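Local atomic coordinates of putative flagellar protein FliS (Parabacteroides merdae ATCC 43184, PDB entry 4YOK), a protein that is of unknown function, pairing a prealbumin-like (transthyretin-type) N-terminal domain with a second, mainly beta domain, and carries a flagellar-protein name that remains putative. Residues P100-S105 / P127-S132; N149-D154 / L165-S170; A183-L188 / I196-V201. One frame throughout, in Å; residues are numbered along the deposited sequence.

Contact 1: residues P100-S105 / P127-S132; sequences PYFMIS and PDAKIS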
loop_
_atom_site.group_PDB
_atom_site.type_symbol
_atom_site.label_atom_id
_atom_site.label_comp_id
_atom_site.label_asym_id
_atom_site.label_seq_id
_atom_site.Cartn_x
_atom_site.Cartn_y
_atom_site.Cartn_z
ATOM N N PRO A 100 -4.893 -4.691 8.924
ATOM C CA PRO A 100 -4.228 -5.462 7.852
ATOM C C PRO A 100 -4.197 -6.950 8.169
ATOM O O PRO A 100 -4.187 -7.312 9.344
ATOM C CB PRO A 100 -2.800 -4.891 7.814
ATOM C CG PRO A 100 -2.841 -3.610 8.625
ATOM C CD PRO A 100 -3.952 -3.784 9.613
ATOM N N TYR A 101 -4.150 -7.816 7.136
ATOM C CA TYR A 101 -4.029 -9.274 7.350
ATOM C C TYR A 101 -2.629 -9.580 7.885
ATOM O O TYR A 101 -2.472 -10.348 8.825
ATOM C CB TYR A 101 -4.257 -10.016 6.020
ATOM C CG TYR A 101 -5.671 -9.893 5.518
ATOM C CD1 TYR A 101 -6.735 -10.447 6.234
ATOM C CD2 TYR A 101 -5.961 -9.163 4.368
ATOM C CE1 TYR A 101 -8.052 -10.285 5.809
ATOM C CE2 TYR A 101 -7.275 -9.051 3.898
ATOM C CZ TYR A 101 -8.312 -9.617 4.623
ATOM O OH TYR A 101 -9.612 -9.497 4.204
ATOM N N PHE A 102 -1.625 -8.930 7.283
ATOM C CA PHE A 102 -0.203 -9.079 7.588
ATOM C C PHE A 102 0.524 -7.742 7.615
ATOM O O PHE A 102 0.109 -6.785 6.971
ATOM C CB PHE A 102 0.497 -9.969 6.522
ATOM C CG PHE A 102 -0.070 -11.368 6.453
ATOM C CD1 PHE A 102 0.293 -12.329 7.395
ATOM C CD2 PHE A 102 -1.010 -11.709 5.481
ATOM C CE1 PHE A 102 -0.282 -13.609 7.372
ATOM C CE2 PHE A 102 -1.569 -12.996 5.445
ATOM C CZ PHE A 102 -1.220 -13.925 6.409
HETATM N N MSE A 103 1.617 -7.697 8.368
HETATM C CA MSE A 103 2.528 -6.563 8.410
HETATM C C MSE A 103 3.930 -7.101 8.097
HETATM O O MSE A 103 4.293 -8.187 8.545
HETATM C CB MSE A 103 2.494 -5.811 9.764
HETATM C CG MSE A 103 1.192 -5.045 10.014
HETATM SE SE MSE A 103 0.936 -3.472 8.826
HETATM C CE MSE A 103 2.339 -2.351 9.575
ATOM N N ILE A 104 4.701 -6.327 7.338
ATOM C CA ILE A 104 6.085 -6.623 6.988
ATOM C C ILE A 104 6.944 -5.714 7.854
ATOM O O ILE A 104 6.634 -4.529 7.972
ATOM C CB ILE A 104 6.352 -6.386 5.470
ATOM C CG1 ILE A 104 5.449 -7.261 4.580
ATOM C CG2 ILE A 104 7.840 -6.585 5.119
ATOM C CD1 ILE A 104 5.370 -6.769 3.108
ATOM N N SER A 105 8.013 -6.250 8.452
ATOM C CA SER A 105 8.921 -5.441 9.268
ATOM C C SER A 105 10.353 -5.956 9.143
ATOM O O SER A 105 10.569 -7.013 8.553
ATOM C CB SER A 105 8.488 -5.465 10.733
ATOM O OG SER A 105 8.633 -6.762 11.281
ATOM N N PRO A 127 -5.987 -13.603 12.861
ATOM C CA PRO A 127 -5.688 -15.006 13.213
ATOM C C PRO A 127 -5.898 -16.068 12.135
ATOM O O PRO A 127 -5.133 -17.031 12.107
ATOM C CB PRO A 127 -6.633 -15.276 14.387
ATOM C CG PRO A 127 -6.787 -13.971 15.023
ATOM C CD PRO A 127 -6.800 -12.962 13.919
ATOM N N ASP A 128 -6.911 -15.929 11.279
ATOM C CA ASP A 128 -7.147 -16.987 10.289
ATOM C C ASP A 128 -6.641 -16.626 8.881
ATOM O O ASP A 128 -6.940 -17.341 7.927
ATOM C CB ASP A 128 -8.641 -17.344 10.243
ATOM C CG ASP A 128 -9.080 -18.287 11.340
ATOM O OD1 ASP A 128 -8.247 -19.113 11.785
ATOM O OD2 ASP A 128 -10.271 -18.241 11.720
ATOM N N ALA A 129 -5.834 -15.563 8.759
ATOM C CA ALA A 129 -5.299 -15.171 7.459
ATOM C C ALA A 129 -4.163 -16.096 7.037
ATOM O O ALA A 129 -3.386 -16.576 7.877
ATOM C CB ALA A 129 -4.815 -13.726 7.498
ATOM N N LYS A 130 -4.068 -16.326 5.721
ATOM C CA LYS A 130 -3.054 -17.176 5.109
ATOM C C LYS A 130 -2.346 -16.400 4.014
ATOM O O LYS A 130 -2.992 -15.618 3.309
ATOM C CB LYS A 130 -3.678 -18.462 4.521
ATOM C CG LYS A 130 -4.355 -19.398 5.535
ATOM C CD LYS A 130 -3.364 -20.063 6.501
ATOM C CE LYS A 130 -4.036 -20.908 7.563
ATOM N NZ LYS A 130 -4.419 -22.249 7.050
ATOM N N ILE A 131 -1.062 -16.681 3.803
ATOM C CA ILE A 131 -0.300 -15.985 2.747
ATOM C C ILE A 131 -0.539 -16.670 1.398
ATOM O O ILE A 131 -0.380 -17.880 1.294
ATOM C CB ILE A 131 1.223 -15.908 3.062
ATOM C CG1 ILE A 131 1.507 -15.156 4.385
ATOM C CG2 ILE A 131 2.014 -15.295 1.879
ATOM C CD1 ILE A 131 2.888 -15.382 4.960
ATOM N N SER A 132 -0.930 -15.891 0.376
ATOM C CA SER A 132 -1.138 -16.388 -0.993
ATOM C C SER A 132 0.217 -16.360 -1.742
ATOM O O SER A 132 0.665 -17.381 -2.280
ATOM C CB SER A 132 -2.188 -15.538 -1.712
ATOM O OG SER A 132 -2.268 -15.917 -3.078
#
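The Phe102 ring reaches across to residues 129-131 and lays one face under Ile131, whose CG1 stands 3.9 Å from the ring centroid. That methylene is a CH-pi donor: it lies 22° off the ring normal and is displaced toward the rim, closest to Phe102 CZ at 3.6 Å. The two side chains cross obliquely, and it is the CG1 branch of the forked isoleucine that touches. CG of Phe102 is anti to its own carbonyl carbon (chi1 -61°), on a CB bond that already points at the facing segment. At the far end of the ring, CE2 and CZ meet the backbone of Ala129 and Lys130. Phe102 CZ lies 3.6 Å from Lys130 C, a carbon at the ring edge near its plane. Lys130 thus contributes main chain; its CB points away from Phe102 and the residue is exposed, its side chain touching Asn190. The methyl of Ala129 fits between the two aromatic residues: its CB is 3.8 Å from Phe102 CZ and 4.0 Å from Tyr101 CD1. A small residue suits this buried place, where a single carbon meets both rings.

No hydrogen bond joins the segments; this is apolar packing between two sheets of a beta sandwich in a domain assigned to the E-set clan. Strand 102-111 is an outer strand of the three-stranded sheet, and residues 127-132 lead into strand 131-139 of the four-stranded sheet facing it. Phe102 also touches Ile122 and Arg124 of its own sheet and Ala189 of the opposing one, as suits a large buried ring packed among both sheets. Tyr101, which is partly exposed, keeps its backbone in hydrogen bonds with Pro76, Ile125 and Val126.

Contact 2: residues N149-D154 / L165-S170; sequences NLYRQD and LSADIS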
loop_
_atom_site.group_PDB
_atom_site.type_symbol
_atom_site.label_atom_id
_atom_site.label_comp_id
_atom_site.label_asym_id
_atom_site.label_seq_id
_atom_site.Cartn_x
_atom_site.Cartn_y
_atom_site.Cartn_z
ATOM N N ASN A 149 6.982 -2.636 -12.282
ATOM C CA ASN A 149 8.305 -3.082 -11.903
ATOM C C ASN A 149 9.099 -3.488 -13.138
ATOM O O ASN A 149 8.520 -3.721 -14.200
ATOM C CB ASN A 149 8.176 -4.278 -10.920
ATOM C CG ASN A 149 7.480 -5.479 -11.525
ATOM O OD1 ASN A 149 8.058 -6.161 -12.368
ATOM N ND2 ASN A 149 6.236 -5.774 -11.116
ATOM N N LEU A 150 10.410 -3.629 -12.963
ATOM C CA LEU A 150 11.364 -4.087 -13.962
ATOM C C LEU A 150 11.660 -5.581 -13.769
ATOM O O LEU A 150 12.103 -6.271 -14.697
ATOM C CB LEU A 150 12.641 -3.248 -13.758
ATOM C CG LEU A 150 13.629 -3.223 -14.880
ATOM C CD1 LEU A 150 13.134 -2.342 -16.004
ATOM C CD2 LEU A 150 14.958 -2.686 -14.384
ATOM N N TYR A 151 11.465 -6.076 -12.536
ATOM C CA TYR A 151 11.720 -7.467 -12.166
ATOM C C TYR A 151 10.779 -7.853 -11.045
ATOM O O TYR A 151 10.588 -7.069 -10.107
ATOM C CB TYR A 151 13.189 -7.660 -11.700
ATOM C CG TYR A 151 13.483 -9.058 -11.199
ATOM C CD1 TYR A 151 13.899 -10.060 -12.076
ATOM C CD2 TYR A 151 13.340 -9.386 -9.851
ATOM C CE1 TYR A 151 14.142 -11.357 -11.631
ATOM C CE2 TYR A 151 13.595 -10.684 -9.388
ATOM C CZ TYR A 151 13.979 -11.669 -10.287
ATOM O OH TYR A 151 14.237 -12.955 -9.869
ATOM N N ARG A 152 10.219 -9.073 -11.138
ATOM C CA ARG A 152 9.320 -9.607 -10.131
ATOM C C ARG A 152 9.567 -11.090 -10.020
ATOM O O ARG A 152 9.631 -11.771 -11.050
ATOM C CB ARG A 152 7.834 -9.327 -10.507
ATOM C CG ARG A 152 6.830 -10.029 -9.565
ATOM C CD ARG A 152 5.384 -9.633 -9.885
ATOM N NE ARG A 152 4.438 -10.604 -9.331
ATOM C CZ ARG A 152 3.128 -10.594 -9.576
ATOM N NH1 ARG A 152 2.590 -9.631 -10.317
ATOM N NH2 ARG A 152 2.347 -11.550 -9.090
ATOM N N GLN A 153 9.686 -11.588 -8.784
ATOM C CA GLN A 153 9.787 -13.031 -8.529
ATOM C C GLN A 153 8.849 -13.363 -7.387
ATOM O O GLN A 153 8.983 -12.781 -6.306
ATOM C CB GLN A 153 11.231 -13.473 -8.215
ATOM C CG GLN A 153 11.345 -15.007 -7.935
ATOM C CD GLN A 153 11.027 -15.843 -9.157
ATOM O OE1 GLN A 153 11.457 -15.542 -10.272
ATOM N NE2 GLN A 153 10.178 -16.834 -8.996
ATOM N N ASP A 154 7.909 -14.294 -7.617
ATOM C CA ASP A 154 6.948 -14.732 -6.590
ATOM C C ASP A 154 7.403 -15.993 -5.898
ATOM O O ASP A 154 8.078 -16.837 -6.494
ATOM C CB ASP A 154 5.567 -14.978 -7.206
ATOM C CG ASP A 154 4.894 -13.747 -7.798
ATOM O OD1 ASP A 154 5.460 -12.631 -7.669
ATOM O OD2 ASP A 154 3.816 -13.899 -8.386
ATOM N N LEU A 165 14.881 -14.818 1.442
ATOM C CA LEU A 165 14.684 -15.119 0.018
ATOM C C LEU A 165 15.800 -14.577 -0.858
ATOM O O LEU A 165 16.400 -13.535 -0.562
ATOM C CB LEU A 165 13.334 -14.542 -0.470
ATOM C CG LEU A 165 12.100 -14.865 0.387
ATOM C CD1 LEU A 165 10.874 -14.105 -0.078
ATOM C CD2 LEU A 165 11.779 -16.360 0.393
ATOM N N SER A 166 16.079 -15.306 -1.945
ATOM C CA SER A 166 17.063 -14.911 -2.960
ATOM C C SER A 166 16.459 -15.161 -4.315
ATOM O O SER A 166 16.028 -16.280 -4.594
ATOM C CB SER A 166 18.382 -15.657 -2.798
ATOM O OG SER A 166 19.103 -15.140 -1.696
ATOM N N ALA A 167 16.346 -14.115 -5.112
ATOM C CA ALA A 167 15.767 -14.188 -6.459
ATOM C C ALA A 167 16.885 -14.033 -7.469
ATOM O O ALA A 167 17.723 -13.131 -7.325
ATOM C CB ALA A 167 14.704 -13.106 -6.646
ATOM N N ASP A 168 16.931 -14.925 -8.463
ATOM C CA ASP A 168 17.997 -14.907 -9.466
ATOM C C ASP A 168 17.760 -13.785 -10.478
ATOM O O ASP A 168 16.843 -13.871 -11.291
ATOM C CB ASP A 168 18.068 -16.269 -10.171
ATOM C CG ASP A 168 19.241 -16.441 -11.110
ATOM O OD1 ASP A 168 20.014 -15.472 -11.281
ATOM O OD2 ASP A 168 19.452 -17.562 -11.573
ATOM N N ILE A 169 18.596 -12.736 -10.430
ATOM C CA ILE A 169 18.480 -11.605 -11.354
ATOM C C ILE A 169 19.587 -11.669 -12.430
ATOM O O ILE A 169 19.727 -10.728 -13.212
ATOM C CB ILE A 169 18.520 -10.255 -10.581
ATOM C CG1 ILE A 169 19.871 -10.103 -9.824
ATOM C CG2 ILE A 169 17.283 -10.089 -9.650
ATOM C CD1 ILE A 169 20.166 -8.612 -9.238
ATOM N N SER A 170 20.405 -12.740 -12.449
ATOM C CA SER A 170 21.499 -12.856 -13.428
ATOM C C SER A 170 20.951 -12.890 -14.864
ATOM O O SER A 170 19.830 -13.337 -15.088
ATOM C CB SER A 170 22.331 -14.101 -13.150
ATOM O OG SER A 170 21.540 -15.260 -13.373
#
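Tyr151 and Ile169 meet with their side chains crossing at about a right angle, the methyl CG2 of Ile169 resting over the centre of the tyrosine ring. CG2 is 3.7 Å from the ring centroid and only 12° off the normal, a CH-pi contact. Ile169 places CG1 between its backbone N and carbonyl carbon (chi1 61°), leading that longer branch away while CG2 serves the ring. With CG anti to its backbone N, Tyr151 projects from a CB that already points at the facing segment. Its far end meets Ala167, whose methyl CB lies at the ring edge, 3.3 Å from Tyr151 OH. The phenolic oxygen also comes within 3.1 Å of Asp168 O.

In the sandwich, Tyr151 and Gln153 on one sheet meet Ala167 on the other and Ile169 just beyond its strand; the short axes of 151-154 and 165-168 approach to 8.1 Å, their directions 129° apart. Leu150 and Tyr151 form a classic beta bulge opposite Leu138, just where strand 151-155 begins. Helix 173-177 adds Ile175, which touches both Tyr151 and Ile169. Farther along, the aliphatic CB of Gln153 packs 3.8 Å from Ala167 CB. Where strand 161-168 ends, Asp168 makes an Asx turn: its OD1 accepts from Ser170 N at 3.0 Å and also from the Ser170 hydroxyl.

Contact 3: residues A183-L188 / I196-V201; sequences ARVGVL and IYSPVV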
loop_
_atom_site.group_PDB
_atom_site.type_symbol
_atom_site.label_atom_id
_atom_site.label_comp_id
_atom_site.label_asym_id
_atom_site.label_seq_id
_atom_site.Cartn_x
_atom_site.Cartn_y
_atom_site.Cartn_z
ATOM N N ALA A 183 13.963 -1.149 -4.678
ATOM C CA ALA A 183 13.498 -2.475 -4.288
ATOM C C ALA A 183 12.287 -2.377 -3.395
ATOM O O ALA A 183 12.097 -1.372 -2.695
ATOM C CB ALA A 183 14.610 -3.245 -3.577
ATOM N N ARG A 184 11.486 -3.445 -3.384
ATOM C CA ARG A 184 10.306 -3.529 -2.525
ATOM C C ARG A 184 9.921 -4.989 -2.347
ATOM O O ARG A 184 10.207 -5.827 -3.217
ATOM C CB ARG A 184 9.117 -2.728 -3.134
ATOM C CG ARG A 184 8.150 -2.176 -2.089
ATOM C CD ARG A 184 6.995 -1.421 -2.755
ATOM N NE ARG A 184 6.250 -0.562 -1.820
ATOM C CZ ARG A 184 5.059 -0.023 -2.077
ATOM N NH1 ARG A 184 4.457 -0.247 -3.242
ATOM N NH2 ARG A 184 4.446 0.725 -1.158
ATOM N N VAL A 185 9.225 -5.294 -1.252
ATOM C CA VAL A 185 8.689 -6.644 -1.096
ATOM C C VAL A 185 7.177 -6.509 -0.873
ATOM O O VAL A 185 6.727 -5.477 -0.355
ATOM C CB VAL A 185 9.372 -7.539 -0.041
ATOM C CG1 VAL A 185 10.799 -7.904 -0.472
ATOM C CG2 VAL A 185 9.351 -6.910 1.351
ATOM N N GLY A 186 6.432 -7.522 -1.290
ATOM C CA GLY A 186 4.978 -7.537 -1.136
ATOM C C GLY A 186 4.477 -8.842 -0.558
ATOM O O GLY A 186 5.098 -9.885 -0.756
ATOM N N VAL A 187 3.363 -8.786 0.186
ATOM C CA VAL A 187 2.709 -9.951 0.779
ATOM C C VAL A 187 1.210 -9.836 0.487
ATOM O O VAL A 187 0.558 -8.860 0.878
ATOM C CB VAL A 187 2.994 -10.136 2.300
ATOM C CG1 VAL A 187 2.168 -11.291 2.881
ATOM C CG2 VAL A 187 4.490 -10.363 2.560
ATOM N N LEU A 188 0.695 -10.821 -0.237
ATOM C CA LEU A 188 -0.718 -10.933 -0.589
ATOM C C LEU A 188 -1.357 -12.051 0.237
ATOM O O LEU A 188 -0.853 -13.165 0.261
ATOM C CB LEU A 188 -0.867 -11.229 -2.096
ATOM C CG LEU A 188 -2.300 -11.435 -2.608
ATOM C CD1 LEU A 188 -3.069 -10.098 -2.645
ATOM C CD2 LEU A 188 -2.286 -12.083 -4.000
ATOM N N ILE A 196 0.081 -5.959 0.771
ATOM C CA ILE A 196 0.739 -4.981 1.651
ATOM C C ILE A 196 2.206 -5.056 1.261
ATOM O O ILE A 196 2.677 -6.114 0.825
ATOM C CB ILE A 196 0.488 -5.211 3.171
ATOM C CG1 ILE A 196 0.910 -3.948 4.001
ATOM C CG2 ILE A 196 1.165 -6.485 3.679
ATOM C CD1 ILE A 196 -0.123 -3.434 4.908
ATOM N N TYR A 197 2.910 -3.944 1.349
ATOM C CA TYR A 197 4.304 -3.893 0.938
ATOM C C TYR A 197 5.205 -3.337 2.031
ATOM O O TYR A 197 4.751 -2.785 3.036
ATOM C CB TYR A 197 4.417 -2.991 -0.311
ATOM C CG TYR A 197 3.682 -3.468 -1.554
ATOM C CD1 TYR A 197 2.334 -3.181 -1.746
ATOM C CD2 TYR A 197 4.354 -4.165 -2.559
ATOM C CE1 TYR A 197 1.663 -3.603 -2.893
ATOM C CE2 TYR A 197 3.692 -4.605 -3.701
ATOM C CZ TYR A 197 2.344 -4.328 -3.858
ATOM O OH TYR A 197 1.701 -4.727 -4.986
ATOM N N SER A 198 6.500 -3.453 1.809
ATOM C CA SER A 198 7.514 -2.764 2.584
ATOM C C SER A 198 7.613 -1.334 2.033
ATOM O O SER A 198 7.109 -1.094 0.932
ATOM C CB SER A 198 8.860 -3.476 2.398
ATOM O OG SER A 198 9.347 -3.339 1.068
ATOM N N PRO A 199 8.298 -0.377 2.689
ATOM C CA PRO A 199 8.610 0.885 1.984
ATOM C C PRO A 199 9.498 0.582 0.773
ATOM O O PRO A 199 10.148 -0.479 0.725
ATOM C CB PRO A 199 9.434 1.681 3.024
ATOM C CG PRO A 199 9.168 1.018 4.330
ATOM C CD PRO A 199 8.948 -0.421 4.018
ATOM N N VAL A 200 9.535 1.489 -0.201
ATOM C CA VAL A 200 10.430 1.354 -1.346
ATOM C C VAL A 200 11.812 1.773 -0.853
ATOM O O VAL A 200 11.908 2.794 -0.165
ATOM C CB VAL A 200 9.936 2.225 -2.532
ATOM C CG1 VAL A 200 10.952 2.265 -3.686
ATOM C CG2 VAL A 200 8.577 1.759 -3.013
ATOM N N VAL A 201 12.850 0.987 -1.168
ATOM C CA VAL A 201 14.246 1.231 -0.789
ATOM C C VAL A 201 15.077 1.511 -2.051
ATOM O O VAL A 201 15.128 0.655 -2.937
ATOM C CB VAL A 201 14.803 -0.002 0.009
ATOM C CG1 VAL A 201 16.287 0.170 0.352
ATOM C CG2 VAL A 201 13.990 -0.239 1.288
#
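Arg184 lays its guanidinium flat on the ring of Tyr197, with centres 4.4 Å apart and planes 13° from parallel. Tyr197 CB covers one face of the guanidinium and Val200 CG2 the opposite face, so the cation is sandwiched between apolar carbons. Its NE donates to Ser198 O at 2.9 Å, nearly along the C=O axis although the oxygen is tilted 22° from the guanidinium plane. Arginine suits the place: its chain, extended from CG to NE, takes a flat cation to the tyrosine ring. NH1 and NH2 are held by Ala144 O and Leu25 O, which fix the rotation of the buried group.

Behind this shell, the backbones pair as antiparallel strands. Val187 with Ile196 and Ala183 with Val201 are hydrogen-bonded pairs, but the register shifts by one residue between them. Ser198 fills the break: its OG, set between its backbone N and carbonyl carbon (chi1 68°), accepts from Val185 N at 3.0 Å and donates to Pro199 O, while Ser198 N bonds to Val185 O. Gly186 faces Tyr197 with CA atoms only 4.2 Å apart, where the lack of a side chain leaves room for the tyrosine ring.

The hairpin's strand 196-202 forms one edge of the four-stranded sheet, and strand 182-189 lies between it and strand 131-139. Val185 and Val187 pack against strands 102-111 and 115-124 of the opposing sheet.

In the fold
The three contacts follow one another along the chain, all within the C-terminal DUF3823_C domain. Contacts 1 and 2 both join the three-stranded to the four-stranded sheet; their centres lie 22 Å apart. Contact 3 is a hairpin within the four-stranded sheet, and its centre is 13 Å from each of the others. It touches contact 1 directly: Ser132 N lies 2.7 Å from Leu188 O, a probable hydrogen bond between neighbouring strands 131-139 and 182-189, and Ile104 packs on the backbone of Ile196 and Tyr197. Contact 2 comes no nearer than about 6 Å to contact 3, between nearest atoms. Contacts 1 and 2 join the sheets at separate places, while contact 3 holds an edge strand.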